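Local coordinates for flagellar biosynthetic protein FliP (Thermotoga maritima MSB8, PDB 5H72) that probably takes part in flagellum-specific protein export as a component of the type III export gate, this chain being its periplasmic domain, at residues 24-29 against 63-68; 31-36 against 70-75; 36-41 against 59-64; 43-48 against 76-81. All blocks are in the same frame, centred on the assembly; numbering follows the deposited sequence.

Interaction 1 of 4, residues 24-29 against 63-68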
loop_
_atom_site.group_PDB
_atom_site.type_symbol
_atom_site.label_atom_id
_atom_site.label_comp_id
_atom_site.label_asym_id
_atom_site.label_seq_id
_atom_site.Cartn_x
_atom_site.Cartn_y
_atom_site.Cartn_z
ATOM N N ARG A 24 -16.967 1.425 -0.473
ATOM C CA ARG A 24 -16.656 2.449 -1.448
ATOM C C ARG A 24 -15.180 2.397 -1.819
ATOM O O ARG A 24 -14.828 2.494 -3.003
ATOM C CB ARG A 24 -17.011 3.835 -0.917
ATOM C CG ARG A 24 -18.494 4.059 -0.680
ATOM C CD ARG A 24 -19.256 4.204 -1.973
ATOM N NE ARG A 24 -20.366 5.136 -1.810
ATOM C CZ ARG A 24 -20.621 6.149 -2.632
ATOM N NH1 ARG A 24 -19.847 6.361 -3.688
ATOM N NH2 ARG A 24 -21.655 6.948 -2.399
ATOM N N VAL A 25 -14.321 2.240 -0.810
ATOM C CA VAL A 25 -12.878 2.216 -1.034
ATOM C C VAL A 25 -12.472 0.929 -1.747
ATOM O O VAL A 25 -11.580 0.945 -2.592
ATOM C CB VAL A 25 -12.088 2.385 0.296
ATOM C CG1 VAL A 25 -10.602 2.154 0.088
ATOM C CG2 VAL A 25 -12.333 3.768 0.876
ATOM N N ASN A 26 -13.144 -0.177 -1.440
ATOM C CA ASN A 26 -12.901 -1.435 -2.152
ATOM C C ASN A 26 -13.244 -1.297 -3.639
ATOM O O ASN A 26 -12.474 -1.717 -4.508
ATOM C CB ASN A 26 -13.701 -2.584 -1.516
ATOM C CG ASN A 26 -13.527 -3.916 -2.258
ATOM O OD1 ASN A 26 -12.456 -4.524 -2.229
ATOM N ND2 ASN A 26 -14.593 -4.383 -2.902
ATOM N N THR A 27 -14.389 -0.686 -3.925
ATOM C CA THR A 27 -14.838 -0.494 -5.298
ATOM C C THR A 27 -13.850 0.382 -6.059
ATOM O O THR A 27 -13.463 0.061 -7.181
ATOM C CB THR A 27 -16.244 0.135 -5.355
ATOM O OG1 THR A 27 -17.182 -0.744 -4.721
ATOM C CG2 THR A 27 -16.675 0.362 -6.789
ATOM N N ARG A 28 -13.420 1.473 -5.437
ATOM C CA ARG A 28 -12.460 2.378 -6.062
ATOM C C ARG A 28 -11.156 1.653 -6.403
ATOM O O ARG A 28 -10.615 1.796 -7.490
ATOM C CB ARG A 28 -12.186 3.571 -5.145
ATOM C CG ARG A 28 -11.121 4.527 -5.640
ATOM C CD ARG A 28 -11.674 5.610 -6.575
ATOM N NE ARG A 28 -12.164 5.095 -7.856
ATOM C CZ ARG A 28 -11.418 4.959 -8.952
ATOM N NH1 ARG A 28 -10.131 5.284 -8.934
ATOM N NH2 ARG A 28 -11.962 4.500 -10.073
ATOM N N ILE A 29 -10.670 0.843 -5.476
ATOM C CA ILE A 29 -9.409 0.133 -5.676
ATOM C C ILE A 29 -9.552 -0.937 -6.755
ATOM O O ILE A 29 -8.667 -1.087 -7.590
ATOM C CB ILE A 29 -8.906 -0.488 -4.358
ATOM C CG1 ILE A 29 -8.583 0.630 -3.367
ATOM C CG2 ILE A 29 -7.672 -1.334 -4.594
ATOM C CD1 ILE A 29 -8.267 0.140 -1.973
ATOM N N ALA A 63 -13.372 -11.329 -11.379
ATOM C CA ALA A 63 -12.344 -11.922 -10.535
ATOM C C ALA A 63 -12.424 -11.361 -9.118
ATOM O O ALA A 63 -12.517 -10.147 -8.929
ATOM C CB ALA A 63 -10.968 -11.687 -11.116
ATOM N N PRO A 64 -12.410 -12.250 -8.119
ATOM C CA PRO A 64 -12.347 -11.819 -6.718
ATOM C C PRO A 64 -10.993 -11.170 -6.412
ATOM O O PRO A 64 -10.038 -11.332 -7.177
ATOM C CB PRO A 64 -12.528 -13.128 -5.938
ATOM C CG PRO A 64 -11.993 -14.181 -6.870
ATOM C CD PRO A 64 -12.391 -13.718 -8.251
ATOM N N ASN A 65 -10.910 -10.445 -5.306
ATOM C CA ASN A 65 -9.681 -9.735 -4.993
ATOM C C ASN A 65 -8.488 -10.677 -4.811
ATOM O O ASN A 65 -7.355 -10.298 -5.092
ATOM C CB ASN A 65 -9.881 -8.864 -3.754
ATOM C CG ASN A 65 -10.680 -7.606 -4.051
ATOM O OD1 ASN A 65 -10.712 -7.128 -5.186
ATOM N ND2 ASN A 65 -11.331 -7.064 -3.034
ATOM N N ALA A 66 -8.738 -11.910 -4.379
ATOM C CA ALA A 66 -7.659 -12.889 -4.202
ATOM C C ALA A 66 -6.958 -13.211 -5.515
ATOM O O ALA A 66 -5.817 -13.693 -5.520
ATOM C CB ALA A 66 -8.194 -14.170 -3.573
ATOM N N VAL A 67 -7.646 -12.953 -6.621
ATOM C CA VAL A 67 -7.093 -13.138 -7.948
ATOM C C VAL A 67 -6.688 -11.797 -8.534
ATOM O O VAL A 67 -5.603 -11.649 -9.104
ATOM C CB VAL A 67 -8.127 -13.818 -8.902
ATOM C CG1 VAL A 67 -7.677 -13.739 -10.347
ATOM C CG2 VAL A 67 -8.373 -15.256 -8.484
ATOM N N LEU A 68 -7.577 -10.819 -8.401
ATOM C CA LEU A 68 -7.389 -9.514 -9.028
ATOM C C LEU A 68 -6.134 -8.804 -8.512
ATOM O O LEU A 68 -5.335 -8.305 -9.290
ATOM C CB LEU A 68 -8.622 -8.639 -8.808
ATOM C CG LEU A 68 -8.715 -7.300 -9.553
ATOM C CD1 LEU A 68 -8.629 -7.497 -11.068
ATOM C CD2 LEU A 68 -10.006 -6.580 -9.177
#
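The first turn of helix 65-80 is tied to the long helix 17-39 by a bond between two asparagine side chains, N65 and N26. N65 ND2 gives one hydrogen to N26 OD1 at 2.9 Å, with a moderately bent N-H...O angle of 142°. The acceptor lies close to the plane of the N65 amide, and the donor reaches a lone pair of N26 OD1 within that carbonyl's plane. The two side chains come from opposite directions; their amide planes are 71° apart, and one bond joins them. N65 OD1 is turned instead to R30 NH1, one turn beyond N26 on helix 17-39, from which it accepts a hydrogen bond. Asparagine suits the place because its amide can be donor to N26 and acceptor from R30 at once, which fixes its rotation. N26 swings its CG opposite the backbone N (chi1 178°), which carries the amide out across a CA-CA distance of 9.3 Å between N26 and N65. P64 is the N-cap of helix 65-80, and its O accepts from both V67 N and L68 N, at 2.9 and 2.8 Å, as the chain winds into the domain's last helix. Proline costs nothing here, since no helical acceptor stands before it to want its N-H, and its ring limits the phi angle just ahead of the first turn.

Interaction 2 of 4, residues 31-36 against 70-75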
loop_
_atom_site.group_PDB
_atom_site.type_symbol
_atom_site.label_atom_id
_atom_site.label_comp_id
_atom_site.label_asym_id
_atom_site.label_seq_id
_atom_site.Cartn_x
_atom_site.Cartn_y
_atom_site.Cartn_z
ATOM N N GLU A 31 -11.618 -0.784 -9.256
ATOM C CA GLU A 31 -11.732 -0.029 -10.510
ATOM C C GLU A 31 -10.379 0.440 -11.051
ATOM O O GLU A 31 -10.159 0.380 -12.258
ATOM C CB GLU A 31 -12.669 1.181 -10.335
ATOM C CG GLU A 31 -14.158 0.828 -10.297
ATOM C CD GLU A 31 -15.071 2.054 -10.128
ATOM O OE1 GLU A 31 -14.551 3.188 -9.982
ATOM O OE2 GLU A 31 -16.317 1.882 -10.143
ATOM N N PHE A 32 -9.462 0.889 -10.191
ATOM C CA PHE A 32 -8.182 1.342 -10.735
ATOM C C PHE A 32 -7.244 0.158 -11.005
ATOM O O PHE A 32 -6.430 0.229 -11.919
ATOM C CB PHE A 32 -7.529 2.457 -9.856
ATOM C CG PHE A 32 -6.726 1.996 -8.664
ATOM C CD1 PHE A 32 -5.544 1.278 -8.808
ATOM C CD2 PHE A 32 -7.096 2.398 -7.388
ATOM C CE1 PHE A 32 -4.800 0.894 -7.710
ATOM C CE2 PHE A 32 -6.346 2.025 -6.270
ATOM C CZ PHE A 32 -5.196 1.267 -6.435
ATOM N N MET A 33 -7.373 -0.932 -10.256
ATOM C CA MET A 33 -6.616 -2.135 -10.584
ATOM C C MET A 33 -7.044 -2.635 -11.959
ATOM O O MET A 33 -6.206 -2.893 -12.830
ATOM C CB MET A 33 -6.814 -3.228 -9.523
ATOM C CG MET A 33 -6.104 -2.937 -8.210
ATOM S SD MET A 33 -6.020 -4.336 -7.070
ATOM C CE MET A 33 -7.753 -4.717 -6.820
ATOM N N ILE A 34 -8.354 -2.739 -12.155
ATOM C CA ILE A 34 -8.899 -3.174 -13.432
ATOM C C ILE A 34 -8.473 -2.243 -14.574
ATOM O O ILE A 34 -8.050 -2.702 -15.633
ATOM C CB ILE A 34 -10.432 -3.275 -13.359
ATOM C CG1 ILE A 34 -10.822 -4.512 -12.549
ATOM C CG2 ILE A 34 -11.046 -3.331 -14.751
ATOM C CD1 ILE A 34 -12.270 -4.543 -12.131
ATOM N N ASN A 35 -8.554 -0.937 -14.350
ATOM C CA ASN A 35 -8.158 0.032 -15.372
ATOM C C ASN A 35 -6.683 -0.096 -15.746
ATOM O O ASN A 35 -6.334 -0.045 -16.924
ATOM C CB ASN A 35 -8.456 1.446 -14.894
ATOM C CG ASN A 35 -8.163 2.498 -15.947
ATOM O OD1 ASN A 35 -7.276 3.330 -15.776
ATOM N ND2 ASN A 35 -8.913 2.471 -17.042
ATOM N N GLU A 36 -5.822 -0.274 -14.742
ATOM C CA GLU A 36 -4.385 -0.453 -14.962
ATOM C C GLU A 36 -4.118 -1.711 -15.782
ATOM O O GLU A 36 -3.256 -1.720 -16.658
ATOM C CB GLU A 36 -3.627 -0.544 -13.631
ATOM C CG GLU A 36 -3.269 0.799 -13.016
ATOM C CD GLU A 36 -2.224 1.562 -13.827
ATOM O OE1 GLU A 36 -1.076 1.081 -13.940
ATOM O OE2 GLU A 36 -2.555 2.645 -14.350
ATOM N N PRO A 70 -3.284 -9.998 -6.926
ATOM C CA PRO A 70 -2.000 -10.527 -7.408
ATOM C C PRO A 70 -1.756 -10.285 -8.903
ATOM O O PRO A 70 -0.617 -10.018 -9.296
ATOM C CB PRO A 70 -2.106 -12.028 -7.116
ATOM C CG PRO A 70 -3.108 -12.148 -6.054
ATOM C CD PRO A 70 -4.101 -11.055 -6.298
ATOM N N ALA A 71 -2.802 -10.371 -9.723
ATOM C CA ALA A 71 -2.658 -10.112 -11.157
ATOM C C ALA A 71 -2.228 -8.673 -11.387
ATOM O O ALA A 71 -1.384 -8.391 -12.239
ATOM C CB ALA A 71 -3.958 -10.403 -11.891
ATOM N N PHE A 72 -2.814 -7.767 -10.610
ATOM C CA PHE A 72 -2.513 -6.338 -10.699
ATOM C C PHE A 72 -1.048 -6.085 -10.400
ATOM O O PHE A 72 -0.357 -5.422 -11.177
ATOM C CB PHE A 72 -3.415 -5.553 -9.735
ATOM C CG PHE A 72 -2.943 -4.152 -9.437
ATOM C CD1 PHE A 72 -3.065 -3.147 -10.383
ATOM C CD2 PHE A 72 -2.414 -3.834 -8.188
ATOM C CE1 PHE A 72 -2.643 -1.860 -10.102
ATOM C CE2 PHE A 72 -1.991 -2.550 -7.898
ATOM C CZ PHE A 72 -2.106 -1.560 -8.853
ATOM N N VAL A 73 -0.577 -6.638 -9.280
ATOM C CA VAL A 73 0.816 -6.492 -8.862
ATOM C C VAL A 73 1.776 -7.069 -9.892
ATOM O O VAL A 73 2.773 -6.436 -10.241
ATOM C CB VAL A 73 1.072 -7.169 -7.493
ATOM C CG1 VAL A 73 2.556 -7.135 -7.138
ATOM C CG2 VAL A 73 0.250 -6.491 -6.421
ATOM N N LEU A 74 1.482 -8.273 -10.369
ATOM C CA LEU A 74 2.267 -8.864 -11.452
ATOM C C LEU A 74 2.314 -7.918 -12.631
ATOM O O LEU A 74 3.389 -7.649 -13.169
ATOM C CB LEU A 74 1.687 -10.207 -11.890
ATOM C CG LEU A 74 2.022 -11.424 -11.031
ATOM C CD1 LEU A 74 1.572 -12.684 -11.750
ATOM C CD2 LEU A 74 3.515 -11.475 -10.719
ATOM N N GLY A 75 1.145 -7.402 -13.012
ATOM C CA GLY A 75 1.040 -6.431 -14.086
ATOM C C GLY A 75 1.916 -5.203 -13.894
ATOM O O GLY A 75 2.574 -4.757 -14.832
#
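Helices 31-36 and 70-75 cross with their axes 9.7 Å apart and their N-to-C directions at 46°, and M33 and F72 bring their CA atoms within 5.9 Å of each other. The second helix is kinked at P70, whose ring nitrogen has no hydrogen to give to the turn before. F72 carries the contact. Its CG stands opposite the backbone N (chi1 163°), and its CA-CB bond points at the other helix, which sets the ring against M33. M33 CG lies over one face of that ring, 3.7 Å from its centroid and almost on the normal, a CH-pi contact. M33 SD approaches more obliquely, 4.3 Å from the same centroid, and completes a Met-aromatic contact. F32 turns its ring edge toward the face of F72 in an offset edge-to-face pair, with planes at 71° and F32 CE1 3.8 Å from F72 CZ. At the edge of the F72 ring, E36 contributes methylene carbon alone, with E36 CB 3.9 Å from F72 CE1. E36 then bends at chi2, and its carboxylate goes to a salt bridge with R28 of the second subunit. The chemistry is therefore divided: dispersion, with a polarisable sulfur beside a phenyl face, joins the two helices within the chain, while the charge of E36, which also lies close to that of E76, is probably answered largely by R28 of the second subunit.

Interaction 3 of 4, residues 36-41 against 59-64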
loop_
_atom_site.group_PDB
_atom_site.type_symbol
_atom_site.label_atom_id
_atom_site.label_comp_id
_atom_site.label_asym_id
_atom_site.label_seq_id
_atom_site.Cartn_x
_atom_site.Cartn_y
_atom_site.Cartn_z
ATOM N N GLU A 36 -5.822 -0.274 -14.742
ATOM C CA GLU A 36 -4.385 -0.453 -14.962
ATOM C C GLU A 36 -4.118 -1.711 -15.782
ATOM O O GLU A 36 -3.256 -1.720 -16.658
ATOM C CB GLU A 36 -3.627 -0.544 -13.631
ATOM C CG GLU A 36 -3.269 0.799 -13.016
ATOM C CD GLU A 36 -2.224 1.562 -13.827
ATOM O OE1 GLU A 36 -1.076 1.081 -13.940
ATOM O OE2 GLU A 36 -2.555 2.645 -14.350
ATOM N N LEU A 37 -4.863 -2.771 -15.482
ATOM C CA LEU A 37 -4.682 -4.041 -16.162
ATOM C C LEU A 37 -5.112 -3.953 -17.628
ATOM O O LEU A 37 -4.464 -4.525 -18.503
ATOM C CB LEU A 37 -5.458 -5.154 -15.441
ATOM C CG LEU A 37 -4.839 -5.708 -14.151
ATOM C CD1 LEU A 37 -5.870 -6.489 -13.370
ATOM C CD2 LEU A 37 -3.626 -6.586 -14.432
ATOM N N LYS A 38 -6.201 -3.239 -17.894
ATOM C CA LYS A 38 -6.678 -3.084 -19.259
ATOM C C LYS A 38 -5.759 -2.170 -20.044
ATOM O O LYS A 38 -5.349 -2.504 -21.151
ATOM C CB LYS A 38 -8.108 -2.540 -19.291
ATOM C CG LYS A 38 -9.141 -3.544 -18.821
ATOM C CD LYS A 38 -10.550 -3.076 -19.142
ATOM C CE LYS A 38 -11.580 -4.076 -18.620
ATOM N NZ LYS A 38 -12.986 -3.645 -18.903
ATOM N N ASN A 39 -5.433 -1.020 -19.466
ATOM C CA ASN A 39 -4.657 -0.018 -20.181
ATOM C C ASN A 39 -3.247 -0.503 -20.522
ATOM O O ASN A 39 -2.634 -0.009 -21.465
ATOM C CB ASN A 39 -4.615 1.289 -19.380
ATOM C CG ASN A 39 -5.958 2.040 -19.422
ATOM O OD1 ASN A 39 -6.791 1.798 -20.302
ATOM N ND2 ASN A 39 -6.161 2.956 -18.479
ATOM N N HIS A 40 -2.749 -1.494 -19.791
ATOM C CA HIS A 40 -1.447 -2.081 -20.105
ATOM C C HIS A 40 -1.578 -3.498 -20.691
ATOM O O HIS A 40 -0.594 -4.217 -20.824
ATOM C CB HIS A 40 -0.558 -2.094 -18.863
ATOM C CG HIS A 40 -0.269 -0.728 -18.314
ATOM N ND1 HIS A 40 0.567 0.166 -18.947
ATOM C CD2 HIS A 40 -0.711 -0.106 -17.199
ATOM C CE1 HIS A 40 0.634 1.282 -18.243
ATOM N NE2 HIS A 40 -0.138 1.145 -17.176
ATOM N N HIS A 41 -2.801 -3.884 -21.041
ATOM C CA HIS A 41 -3.061 -5.133 -21.760
ATOM C C HIS A 41 -2.521 -6.330 -21.016
ATOM O O HIS A 41 -1.860 -7.194 -21.594
ATOM C CB HIS A 41 -2.462 -5.072 -23.171
ATOM C CG HIS A 41 -2.786 -3.800 -23.900
ATOM N ND1 HIS A 41 -1.935 -2.718 -23.917
ATOM C CD2 HIS A 41 -3.883 -3.429 -24.597
ATOM C CE1 HIS A 41 -2.485 -1.735 -24.611
ATOM N NE2 HIS A 41 -3.672 -2.143 -25.037
ATOM N N LYS A 59 -14.960 -12.358 -17.630
ATOM C CA LYS A 59 -14.273 -11.068 -17.725
ATOM C C LYS A 59 -13.612 -10.695 -16.401
ATOM O O LYS A 59 -14.016 -11.188 -15.344
ATOM C CB LYS A 59 -15.250 -9.980 -18.158
ATOM C CG LYS A 59 -16.518 -9.923 -17.347
ATOM C CD LYS A 59 -17.655 -9.510 -18.259
ATOM C CE LYS A 59 -18.692 -8.666 -17.550
ATOM N NZ LYS A 59 -19.633 -8.084 -18.554
ATOM N N ILE A 60 -12.602 -9.827 -16.447
ATOM C CA ILE A 60 -11.783 -9.604 -15.257
ATOM C C ILE A 60 -12.554 -8.900 -14.145
ATOM O O ILE A 60 -12.173 -8.984 -12.975
ATOM C CB ILE A 60 -10.496 -8.814 -15.572
ATOM C CG1 ILE A 60 -10.799 -7.411 -16.091
ATOM C CG2 ILE A 60 -9.635 -9.581 -16.575
ATOM C CD1 ILE A 60 -9.552 -6.561 -16.232
ATOM N N GLU A 61 -13.662 -8.250 -14.484
ATOM C CA GLU A 61 -14.473 -7.622 -13.445
ATOM C C GLU A 61 -15.129 -8.649 -12.534
ATOM O O GLU A 61 -15.663 -8.292 -11.493
ATOM C CB GLU A 61 -15.550 -6.722 -14.048
ATOM C CG GLU A 61 -15.015 -5.525 -14.821
ATOM C CD GLU A 61 -14.674 -5.873 -16.258
ATOM O OE1 GLU A 61 -14.597 -7.074 -16.575
ATOM O OE2 GLU A 61 -14.493 -4.945 -17.073
ATOM N N GLU A 62 -15.099 -9.919 -12.921
ATOM C CA GLU A 62 -15.690 -10.968 -12.089
ATOM C C GLU A 62 -14.644 -11.667 -11.208
ATOM O O GLU A 62 -14.985 -12.510 -10.386
ATOM C CB GLU A 62 -16.411 -11.998 -12.963
ATOM C CG GLU A 62 -17.457 -11.403 -13.904
ATOM C CD GLU A 62 -17.877 -12.367 -15.013
ATOM O OE1 GLU A 62 -17.224 -13.427 -15.180
ATOM O OE2 GLU A 62 -18.864 -12.062 -15.723
ATOM N N ALA A 63 -13.372 -11.329 -11.379
ATOM C CA ALA A 63 -12.344 -11.922 -10.535
ATOM C C ALA A 63 -12.424 -11.361 -9.118
ATOM O O ALA A 63 -12.517 -10.147 -8.929
ATOM C CB ALA A 63 -10.968 -11.687 -11.116
ATOM N N PRO A 64 -12.410 -12.250 -8.119
ATOM C CA PRO A 64 -12.347 -11.819 -6.718
ATOM C C PRO A 64 -10.993 -11.170 -6.412
ATOM O O PRO A 64 -10.038 -11.332 -7.177
ATOM C CB PRO A 64 -12.528 -13.128 -5.938
ATOM C CG PRO A 64 -11.993 -14.181 -6.870
ATOM C CD PRO A 64 -12.391 -13.718 -8.251
HETATM O O HOH W 1 -13.538 -7.042 -19.207
#
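The carboxylate of E61 is held at both oxygens, by K38 at one and by a water at the other. K38 NZ meets OE2 nearly along the C-O axis in a salt bridge, with E61 OE2 2.7 Å from K38 NZ. Water 1 gives a hydrogen bond to E61 OE1 at 2.8 Å and accepts a weak one from K38 NZ at 3.5 Å. Lysine suits the place because its chain, extended beyond CG, spans from the helix surface to the loop, crossing E61 at about a right angle. I60 lies beside the bridge, its CD1 4.0 Å from K38 CG and 4.4 Å from L37 CB, so the lysine's methylenes extend an apolar patch; I60 also packs on V46 and F47 of helix 43-52. A glutamine in place of E61 would probably leave the ammonium of K38 without its countercharge and free to swing into solvent. The contact sets the C-terminal end of helix 17-39 against the short 3-10 turn 60-62 that leads into helix 65-80. A Schellman motif ends that first helix: H41, at positive phi, is the C-prime residue, H41 N is bonded to K38 O at 2.9 Å, and N42 N to L37 O. On the loop side, A63 O and, weakly, E61 O accept from R30 NH2 of helix 17-39.

Interaction 4 of 4, residues 43-48 against 76-81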
loop_
_atom_site.group_PDB
_atom_site.type_symbol
_atom_site.label_atom_id
_atom_site.label_comp_id
_atom_site.label_asym_id
_atom_site.label_seq_id
_atom_site.Cartn_x
_atom_site.Cartn_y
_atom_site.Cartn_z
ATOM N N GLU A 43 -4.606 -8.195 -18.938
ATOM C CA GLU A 43 -5.766 -8.949 -18.446
ATOM C C GLU A 43 -5.486 -10.440 -18.311
ATOM O O GLU A 43 -6.045 -11.097 -17.444
ATOM C CB GLU A 43 -6.978 -8.758 -19.353
ATOM C CG GLU A 43 -7.335 -7.317 -19.651
ATOM C CD GLU A 43 -6.648 -6.800 -20.906
ATOM O OE1 GLU A 43 -5.612 -7.381 -21.312
ATOM O OE2 GLU A 43 -7.150 -5.814 -21.495
ATOM N N ASP A 44 -4.610 -10.970 -19.158
ATOM C CA ASP A 44 -4.283 -12.392 -19.122
ATOM C C ASP A 44 -3.834 -12.844 -17.742
ATOM O O ASP A 44 -4.126 -13.975 -17.338
ATOM C CB ASP A 44 -3.206 -12.731 -20.158
ATOM C CG ASP A 44 -3.791 -12.993 -21.542
ATOM O OD1 ASP A 44 -4.982 -13.369 -21.628
ATOM O OD2 ASP A 44 -3.059 -12.828 -22.543
ATOM N N ASN A 45 -3.137 -11.972 -17.015
ATOM C CA ASN A 45 -2.734 -12.289 -15.643
ATOM C C ASN A 45 -3.919 -12.728 -14.807
ATOM O O ASN A 45 -3.829 -13.694 -14.054
ATOM C CB ASN A 45 -2.060 -11.094 -14.966
ATOM C CG ASN A 45 -0.734 -10.737 -15.592
ATOM O OD1 ASN A 45 -0.158 -11.521 -16.348
ATOM N ND2 ASN A 45 -0.230 -9.553 -15.272
ATOM N N VAL A 46 -5.034 -12.021 -14.948
ATOM C CA VAL A 46 -6.232 -12.355 -14.196
ATOM C C VAL A 46 -6.741 -13.733 -14.571
ATOM O O VAL A 46 -6.938 -14.586 -13.705
ATOM C CB VAL A 46 -7.346 -11.345 -14.434
ATOM C CG1 VAL A 46 -8.569 -11.714 -13.618
ATOM C CG2 VAL A 46 -6.865 -9.936 -14.117
ATOM N N PHE A 47 -6.946 -13.943 -15.868
ATOM C CA PHE A 47 -7.423 -15.226 -16.386
ATOM C C PHE A 47 -6.491 -16.378 -16.034
ATOM O O PHE A 47 -6.949 -17.454 -15.651
ATOM C CB PHE A 47 -7.607 -15.147 -17.904
ATOM C CG PHE A 47 -8.734 -14.258 -18.319
ATOM C CD1 PHE A 47 -10.039 -14.580 -17.985
ATOM C CD2 PHE A 47 -8.497 -13.100 -19.026
ATOM C CE1 PHE A 47 -11.090 -13.763 -18.352
ATOM C CE2 PHE A 47 -9.547 -12.277 -19.397
ATOM C CZ PHE A 47 -10.846 -12.612 -19.055
ATOM N N MET A 48 -5.187 -16.148 -16.148
ATOM C CA MET A 48 -4.217 -17.178 -15.805
ATOM C C MET A 48 -4.340 -17.559 -14.337
ATOM O O MET A 48 -4.423 -18.738 -14.005
ATOM C CB MET A 48 -2.791 -16.717 -16.115
ATOM C CG MET A 48 -1.721 -17.635 -15.528
ATOM S SD MET A 48 -0.017 -17.046 -15.697
ATOM C CE MET A 48 -0.001 -15.613 -14.619
ATOM N N GLU A 76 1.938 -4.648 -12.686
ATOM C CA GLU A 76 2.726 -3.435 -12.439
ATOM C C GLU A 76 4.221 -3.708 -12.530
ATOM O O GLU A 76 4.973 -2.888 -13.026
ATOM C CB GLU A 76 2.408 -2.833 -11.067
ATOM C CG GLU A 76 0.999 -2.263 -10.933
ATOM C CD GLU A 76 0.722 -1.170 -11.941
ATOM O OE1 GLU A 76 1.616 -0.327 -12.148
ATOM O OE2 GLU A 76 -0.379 -1.160 -12.529
ATOM N N LEU A 77 4.652 -4.869 -12.047
ATOM C CA LEU A 77 6.069 -5.210 -12.099
ATOM C C LEU A 77 6.506 -5.421 -13.544
ATOM O O LEU A 77 7.554 -4.926 -13.950
ATOM C CB LEU A 77 6.359 -6.443 -11.237
ATOM C CG LEU A 77 6.206 -6.186 -9.731
ATOM C CD1 LEU A 77 6.093 -7.485 -8.949
ATOM C CD2 LEU A 77 7.359 -5.334 -9.194
ATOM N N GLU A 78 5.688 -6.118 -14.330
ATOM C CA GLU A 78 5.972 -6.310 -15.757
ATOM C C GLU A 78 6.163 -4.983 -16.477
ATOM O O GLU A 78 7.094 -4.829 -17.257
ATOM C CB GLU A 78 4.855 -7.115 -16.435
ATOM C CG GLU A 78 4.844 -8.599 -16.045
ATOM C CD GLU A 78 3.446 -9.212 -16.060
ATOM O OE1 GLU A 78 2.491 -8.524 -16.490
ATOM O OE2 GLU A 78 3.298 -10.382 -15.638
ATOM N N VAL A 79 5.289 -4.019 -16.217
ATOM C CA VAL A 79 5.438 -2.705 -16.824
ATOM C C VAL A 79 6.641 -1.975 -16.231
ATOM O O VAL A 79 7.378 -1.311 -16.957
ATOM C CB VAL A 79 4.158 -1.845 -16.653
ATOM C CG1 VAL A 79 4.344 -0.447 -17.270
ATOM C CG2 VAL A 79 2.956 -2.558 -17.270
ATOM N N ALA A 80 6.860 -2.115 -14.924
ATOM C CA ALA A 80 7.950 -1.400 -14.243
ATOM C C ALA A 80 9.333 -1.776 -14.790
ATOM O O ALA A 80 10.188 -0.916 -14.998
ATOM C CB ALA A 80 7.898 -1.660 -12.740
ATOM N N PHE A 81 9.529 -3.067 -15.028
ATOM C CA PHE A 81 10.791 -3.586 -15.530
ATOM C C PHE A 81 10.726 -3.815 -17.034
ATOM O O PHE A 81 11.209 -4.824 -17.548
ATOM C CB PHE A 81 11.148 -4.870 -14.787
ATOM C CG PHE A 81 11.224 -4.681 -13.305
ATOM C CD1 PHE A 81 11.973 -3.649 -12.775
ATOM C CD2 PHE A 81 10.512 -5.497 -12.443
ATOM C CE1 PHE A 81 12.036 -3.447 -11.414
ATOM C CE2 PHE A 81 10.570 -5.305 -11.075
ATOM C CZ PHE A 81 11.332 -4.274 -10.560
#
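The first turns of helix 43-52 and the last turns of helix 65-80 stay well apart, with 10.6 Å between the CA atoms of N45 and E78. The gap is bridged by the short amide of N45 and the longer chain of E78, whose CG stands anti to its carbonyl carbon (chi1 -72°) and which bends at chi2. N45 ND2 gives a long but straight hydrogen bond to E78 OE1, 3.2 Å with an N-H...O angle of 176°. The acceptor sits in the N45 amide plane, while the donor reaches OE1 on its syn side, 22° out of the carboxylate plane. N45 ND2 also makes a weak hydrogen bond to A71 O, about two helix turns before E78. N45 is buried, with L74 packed against it, so its amide needs such partners. A leucine here would probably leave the E78 carboxylate and the A71 carbonyl without this donor. A neutral donor facing a carboxylate implies a charge-assisted bond, likely to steady E78 without cancelling its charge.

How the interactions relate
The four contacts hold three helices and one loop together. Interactions 1 and 2 follow one another along the same pair, helices 17-39 and 65-80, their centres 9 Å apart, with L68 CD2 3.8 Å from M33 CE between them. Interactions 2 and 3 lie 6 Å apart centre to centre and share E36, and I34 CG2 packs 3.9 Å from I60 CD1. V46 joins interaction 4 to the loop, its CG1 3.5 Å from A63 CB. E36 OE1 and E76 OE2 come within 2.7 Å, like charges that R28 of the second subunit bridges by salt bridges to both residues, which probably eases their repulsion and couples this acidic pair to the subunit interface.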